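The same site in two structures of argininosuccinate lyase from Chelativorans sp., which acts as a carbon–nitrogen lyase of the aspartase/fumarase superfamily, handling the metal chelator ethylenediamine-N,N'-disuccinic acid (EDDS): PDB 6G3E (chain A, 1.90 Å), residues V269-A274 and Q285-D290, and PDB 6RX8 (chain B, 1.92 Å), residues V269-A274 and Q285-M290. Both blocks share one frame: the second was fitted to the first on N, CA, C and O of the twelve residues, RMSD 0.13 Å. Numbering follows each deposited sequence.

Structure 1 (6G3E). With FMT (formic acid), chain C.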
loop_
_atom_site.group_PDB
_atom_site.type_symbol
_atom_site.label_atom_id
_atom_site.label_comp_id
_atom_site.label_asym_id
_atom_site.label_seq_id
_atom_site.Cartn_x
_atom_site.Cartn_y
_atom_site.Cartn_z
ATOM N N VAL A 269 10.192 31.271 -12.039
ATOM C CA VAL A 269 8.979 31.939 -12.510
ATOM C C VAL A 269 8.005 32.234 -11.375
ATOM O O VAL A 269 7.039 32.964 -11.566
ATOM C CB VAL A 269 8.259 31.129 -13.603
ATOM C CG1 VAL A 269 9.129 31.074 -14.854
ATOM C CG2 VAL A 269 7.877 29.738 -13.123
ATOM N N ALA A 270 8.271 31.689 -10.193
ATOM C CA ALA A 270 7.544 32.082 -8.997
ATOM C C ALA A 270 8.452 32.046 -7.776
ATOM O O ALA A 270 9.494 31.394 -7.780
ATOM C CB ALA A 270 6.330 31.186 -8.783
ATOM N N GLU A 271 8.053 32.774 -6.742
ATOM C CA GLU A 271 8.777 32.787 -5.481
ATOM C C GLU A 271 7.775 32.638 -4.353
ATOM O O GLU A 271 6.753 33.327 -4.325
ATOM C CB GLU A 271 9.586 34.080 -5.325
ATOM C CG GLU A 271 10.491 34.110 -4.095
ATOM C CD GLU A 271 11.326 35.378 -4.007
ATOM O OE1 GLU A 271 11.827 35.692 -2.905
ATOM O OE2 GLU A 271 11.485 36.060 -5.042
ATOM N N LEU A 272 8.050 31.718 -3.436
ATOM C CA LEU A 272 7.247 31.601 -2.233
ATOM C C LEU A 272 7.336 32.886 -1.432
ATOM O O LEU A 272 8.380 33.539 -1.405
ATOM C CB LEU A 272 7.718 30.435 -1.366
ATOM C CG LEU A 272 7.458 29.015 -1.850
ATOM C CD1 LEU A 272 8.094 28.056 -0.860
ATOM C CD2 LEU A 272 5.965 28.745 -1.989
ATOM N N ASP A 273 6.244 33.253 -0.779
ATOM C CA ASP A 273 6.312 34.312 0.202
ATOM C C ASP A 273 7.226 33.854 1.331
ATOM O O ASP A 273 7.226 32.680 1.706
ATOM C CB ASP A 273 4.934 34.660 0.744
ATOM C CG ASP A 273 4.964 35.889 1.625
ATOM O OD1 ASP A 273 5.043 37.000 1.066
ATOM O OD2 ASP A 273 4.927 35.742 2.865
ATOM N N ALA A 274 8.010 34.785 1.862
ATOM C CA ALA A 274 8.938 34.482 2.944
ATOM C C ALA A 274 8.259 33.744 4.096
ATOM O O ALA A 274 8.875 32.897 4.743
ATOM C CB ALA A 274 9.578 35.771 3.451
ATOM N N GLN A 285 22.389 30.951 1.482
ATOM C CA GLN A 285 21.647 31.387 0.300
ATOM C C GLN A 285 20.268 30.742 0.195
ATOM O O GLN A 285 19.447 31.172 -0.616
ATOM C CB GLN A 285 22.442 31.101 -0.985
ATOM C CG GLN A 285 22.317 29.688 -1.577
ATOM C CD GLN A 285 23.176 28.655 -0.879
ATOM O OE1 GLN A 285 23.877 28.955 0.092
ATOM N NE2 GLN A 285 23.133 27.421 -1.380
ATOM N N LYS A 286 20.003 29.717 0.999
ATOM C CA LYS A 286 18.781 28.934 0.804
ATOM C C LYS A 286 17.513 29.690 1.184
ATOM O O LYS A 286 17.412 30.302 2.252
ATOM C CB LYS A 286 18.828 27.621 1.595
ATOM C CG LYS A 286 19.754 26.557 1.019
ATOM C CD LYS A 286 19.342 26.149 -0.391
ATOM C CE LYS A 286 19.557 24.663 -0.642
ATOM N NZ LYS A 286 18.588 23.817 0.107
ATOM N N LYS A 287 16.558 29.659 0.263
ATOM C CA LYS A 287 15.172 29.964 0.561
ATOM C C LYS A 287 14.404 28.681 0.258
ATOM O O LYS A 287 14.080 28.403 -0.901
ATOM C CB LYS A 287 14.668 31.144 -0.275
ATOM C CG LYS A 287 13.253 31.575 0.078
ATOM C CD LYS A 287 12.860 32.864 -0.600
ATOM C CE LYS A 287 11.370 33.104 -0.474
ATOM N NZ LYS A 287 11.015 34.545 -0.597
ATOM N N ASN A 288 14.146 27.889 1.297
ATOM C CA ASN A 288 13.704 26.510 1.116
ATOM C C ASN A 288 12.183 26.343 1.125
ATOM O O ASN A 288 11.486 26.968 1.928
ATOM C CB ASN A 288 14.310 25.612 2.204
ATOM C CG ASN A 288 15.778 25.301 1.967
ATOM O OD1 ASN A 288 16.233 25.197 0.827
ATOM N ND2 ASN A 288 16.526 25.132 3.055
ATOM N N PRO A 289 11.664 25.481 0.241
ATOM C CA PRO A 289 10.222 25.246 0.152
ATOM C C PRO A 289 9.729 24.259 1.215
ATOM O O PRO A 289 9.099 23.257 0.888
ATOM C CB PRO A 289 10.068 24.681 -1.257
ATOM C CG PRO A 289 11.331 23.915 -1.464
ATOM C CD PRO A 289 12.399 24.737 -0.802
ATOM N N ASP A 290 10.016 24.547 2.480
ATOM C CA ASP A 290 9.645 23.657 3.572
ATOM C C ASP A 290 8.136 23.443 3.648
ATOM O O ASP A 290 7.672 22.340 3.940
ATOM C CB ASP A 290 10.166 24.213 4.899
ATOM C CG ASP A 290 11.686 24.198 4.984
ATOM O OD1 ASP A 290 12.304 23.197 4.558
ATOM O OD2 ASP A 290 12.267 25.186 5.479
HETATM C C FMT C . 19.058 22.464 3.375
HETATM O O1 FMT C . 19.414 21.445 2.783
HETATM O O2 FMT C . 18.886 23.524 2.767
#
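Lys-287 spans the gap between the short strand 270-271, paired antiparallel with 350-351, and the loop that leads into helix 290-301. Its chain is extended, with CG anti to the backbone N (chi1 -175°), and this carries NZ to two acceptors. One is Glu-271: Lys-287 NZ makes a salt bridge to OE1 (2.7 Å) on the anti lone pair, the two side chains crossing at about a right angle. The other is the carbonyl O of Leu-272, 2.9 Å from Lys-287 NZ and approached nearly end-on (C=O...N 162°).

The apolar part of the contact is one methyl: CD1 of Leu-272 lies 3.7 Å from CA of Pro-289, at the N-cap position of helix 290-301.

Lys-286 NZ bonds to OD1 of Asn-288 (2.8 Å). Both residues belong to the fumarate and succinate site; here Lys-286 NZ and Asn-288 ND2 converge on O2 of a formate. Asp-290, CG beside its backbone N (chi1 -67°), has its OD1 hydrogen-bonded to NE2 of Gln-159 of the second subunit.

Structure 2 (6RX8). Engineered in segment 285-290: Met-290 (natural residue Asp). It carries 1 engineered substitution outside these segments. With FUM (fumaric acid), chain D; FUM (fumaric acid), chain E.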
loop_
_atom_site.group_PDB
_atom_site.type_symbol
_atom_site.label_atom_id
_atom_site.label_comp_id
_atom_site.label_asym_id
_atom_site.label_seq_id
_atom_site.Cartn_x
_atom_site.Cartn_y
_atom_site.Cartn_z
ATOM N N VAL B 269 10.248 31.211 -11.963
ATOM C CA VAL B 269 9.015 31.830 -12.440
ATOM C C VAL B 269 8.036 32.143 -11.320
ATOM O O VAL B 269 7.020 32.806 -11.572
ATOM C CB VAL B 269 8.321 30.964 -13.513
ATOM C CG1 VAL B 269 9.150 31.011 -14.794
ATOM C CG2 VAL B 269 8.120 29.550 -13.011
ATOM N N ALA B 270 8.303 31.700 -10.099
ATOM C CA ALA B 270 7.485 32.081 -8.962
ATOM C C ALA B 270 8.365 32.009 -7.730
ATOM O O ALA B 270 9.366 31.289 -7.701
ATOM C CB ALA B 270 6.256 31.185 -8.785
ATOM N N GLU B 271 7.983 32.767 -6.714
ATOM C CA GLU B 271 8.709 32.784 -5.454
ATOM C C GLU B 271 7.698 32.632 -4.332
ATOM O O GLU B 271 6.642 33.272 -4.342
ATOM C CB GLU B 271 9.526 34.070 -5.280
ATOM C CG GLU B 271 10.628 33.958 -4.228
ATOM C CD GLU B 271 11.430 35.241 -4.073
ATOM O OE1 GLU B 271 11.808 35.577 -2.931
ATOM O OE2 GLU B 271 11.677 35.916 -5.095
ATOM N N LEU B 272 8.018 31.764 -3.385
ATOM C CA LEU B 272 7.194 31.623 -2.201
ATOM C C LEU B 272 7.272 32.889 -1.371
ATOM O O LEU B 272 8.330 33.519 -1.274
ATOM C CB LEU B 272 7.669 30.453 -1.360
ATOM C CG LEU B 272 7.411 29.080 -1.946
ATOM C CD1 LEU B 272 8.139 28.041 -1.135
ATOM C CD2 LEU B 272 5.912 28.812 -1.965
ATOM N N ASP B 273 6.152 33.258 -0.762
ATOM C CA ASP B 273 6.206 34.282 0.263
ATOM C C ASP B 273 7.199 33.857 1.339
ATOM O O ASP B 273 7.274 32.682 1.709
ATOM C CB ASP B 273 4.837 34.517 0.883
ATOM C CG ASP B 273 4.806 35.781 1.697
ATOM O OD1 ASP B 273 4.632 36.866 1.103
ATOM O OD2 ASP B 273 5.017 35.696 2.921
ATOM N N ALA B 274 7.965 34.829 1.838
ATOM C CA ALA B 274 8.949 34.556 2.879
ATOM C C ALA B 274 8.332 33.771 4.026
ATOM O O ALA B 274 8.985 32.916 4.636
ATOM C CB ALA B 274 9.540 35.866 3.393
ATOM N N GLN B 285 22.417 30.899 1.529
ATOM C CA GLN B 285 21.656 31.322 0.360
ATOM C C GLN B 285 20.278 30.674 0.264
ATOM O O GLN B 285 19.479 31.108 -0.576
ATOM C CB GLN B 285 22.441 31.037 -0.933
ATOM C CG GLN B 285 22.303 29.622 -1.497
ATOM C CD GLN B 285 23.200 28.583 -0.822
ATOM O OE1 GLN B 285 23.928 28.887 0.123
ATOM N NE2 GLN B 285 23.150 27.347 -1.321
ATOM N N LYS B 286 19.976 29.667 1.089
ATOM C CA LYS B 286 18.772 28.870 0.891
ATOM C C LYS B 286 17.501 29.638 1.244
ATOM O O LYS B 286 17.391 30.253 2.311
ATOM C CB LYS B 286 18.821 27.587 1.725
ATOM C CG LYS B 286 19.697 26.488 1.159
ATOM C CD LYS B 286 19.334 26.164 -0.285
ATOM C CE LYS B 286 19.566 24.701 -0.605
ATOM N NZ LYS B 286 18.550 23.830 0.062
ATOM N N LYS B 287 16.549 29.610 0.322
ATOM C CA LYS B 287 15.152 29.951 0.582
ATOM C C LYS B 287 14.413 28.645 0.288
ATOM O O LYS B 287 14.079 28.359 -0.867
ATOM C CB LYS B 287 14.667 31.098 -0.263
ATOM C CG LYS B 287 13.268 31.575 0.131
ATOM C CD LYS B 287 12.801 32.775 -0.688
ATOM C CE LYS B 287 11.307 33.028 -0.494
ATOM N NZ LYS B 287 10.932 34.451 -0.773
ATOM N N ASN B 288 14.189 27.841 1.331
ATOM C CA ASN B 288 13.771 26.459 1.132
ATOM C C ASN B 288 12.257 26.355 1.082
ATOM O O ASN B 288 11.566 26.977 1.895
ATOM C CB ASN B 288 14.293 25.573 2.251
ATOM C CG ASN B 288 15.746 25.226 2.078
ATOM O OD1 ASN B 288 16.247 25.144 0.953
ATOM N ND2 ASN B 288 16.441 25.024 3.187
ATOM N N PRO B 289 11.742 25.569 0.126
ATOM C CA PRO B 289 10.295 25.375 -0.027
ATOM C C PRO B 289 9.734 24.415 1.016
ATOM O O PRO B 289 9.065 23.430 0.688
ATOM C CB PRO B 289 10.177 24.816 -1.449
ATOM C CG PRO B 289 11.433 24.043 -1.612
ATOM C CD PRO B 289 12.497 24.844 -0.919
ATOM N N MET B 290 10.020 24.708 2.288
ATOM C CA MET B 290 9.732 23.776 3.366
ATOM C C MET B 290 8.238 23.585 3.555
ATOM O O MET B 290 7.799 22.482 3.886
ATOM C CB MET B 290 10.393 24.269 4.650
ATOM C CG MET B 290 10.216 23.357 5.837
ATOM S SD MET B 290 10.861 21.706 5.576
ATOM C CE MET B 290 12.623 22.008 5.529
HETATM O OXT FUM D . 18.841 23.478 2.680
HETATM C C FUM D . 19.218 22.511 3.373
HETATM O O FUM D . 19.582 21.426 2.855
HETATM C C4 FUM D . 19.229 22.718 4.840
HETATM C C5 FUM D . 20.366 22.536 5.511
HETATM C C6 FUM D . 20.457 22.739 6.981
HETATM O O7 FUM D . 21.500 22.404 7.590
HETATM O O8 FUM D . 19.487 23.254 7.579
HETATM O OXT FUM E . 15.438 20.322 9.916
HETATM C C FUM E . 15.487 20.974 8.848
HETATM O O FUM E . 16.333 20.748 7.959
HETATM C C4 FUM E . 14.525 22.054 8.574
HETATM C C5 FUM E . 13.325 22.058 9.124
HETATM C C6 FUM E . 12.370 23.143 8.829
HETATM O O7 FUM E . 11.196 22.837 9.085
HETATM O O8 FUM E . 12.702 24.265 8.351
#
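Lys-287 spans the gap to segment 269-274 with an extended chain, CG anti to the backbone N (chi1 -173°), carrying NZ to two acceptors. In the salt bridge to Glu-271, Lys-287 NZ meets OE1 at 2.6 Å on the anti lone pair, the two side chains crossing at about a right angle. The carbonyl O of Leu-272 is 2.8 Å from Lys-287 NZ, approached nearly end-on (C=O...N 168°).

The apolar part of the contact is one methyl: CD1 of Leu-272 lies 3.6 Å from CA of Pro-289, at the N-cap position of helix 290-301.

Lys-286 NZ bonds to OD1 of Asn-288 (2.8 Å). Both residues belong to the fumarate and succinate site; Lys-286 NZ and Asn-288 ND2 converge on OXT of the chain D fumarate. The engineered Met-290 has CG anti to its backbone N (chi1 -178°), then bends, laying its CE 3.5 Å from C6 of the chain E fumarate. Met-290 CG is 3.4 Å from O7 of this fumarate, which is hydrogen-bonded to Tyr-26 and Arg-294.

How the two compare
The carboxylate of Asp-290(A), hydrogen-bonded through OD1 to Gln-159 of the second subunit, has no counterpart in the engineered Met-290(B), so a probably negative charge and this polar link are absent, though Met-290(B) packs on that glutamine. The lysine bonds are kept: Lys-287(A) NZ to Glu-271(A) OE1 is 2.7 Å, and Lys-287(B) NZ to Glu-271(B) OE1 2.6 Å, with the carbonyls of Leu-272(A) and Leu-272(B) accepting alike. The side chains of Glu-271(A), Leu-272(A), Lys-287(A) and Asn-288(A) and their counterparts keep their places.

The CB atoms of the exchanged residues coincide, but the first torsion turns from -67° in Asp-290(A) to -178° in Met-290(B). CG, SD and CE of Met-290(B) add surface without equivalent in Asp-290(A). At Asn-288(A) a formate takes the place of one carboxylate of the chain D fumarate at Asn-288(B). The chain E fumarate, in structure 2 alone, touches Met-290(B) with a carboxylate end; losing a probably negative side chain may ease this anion's approach.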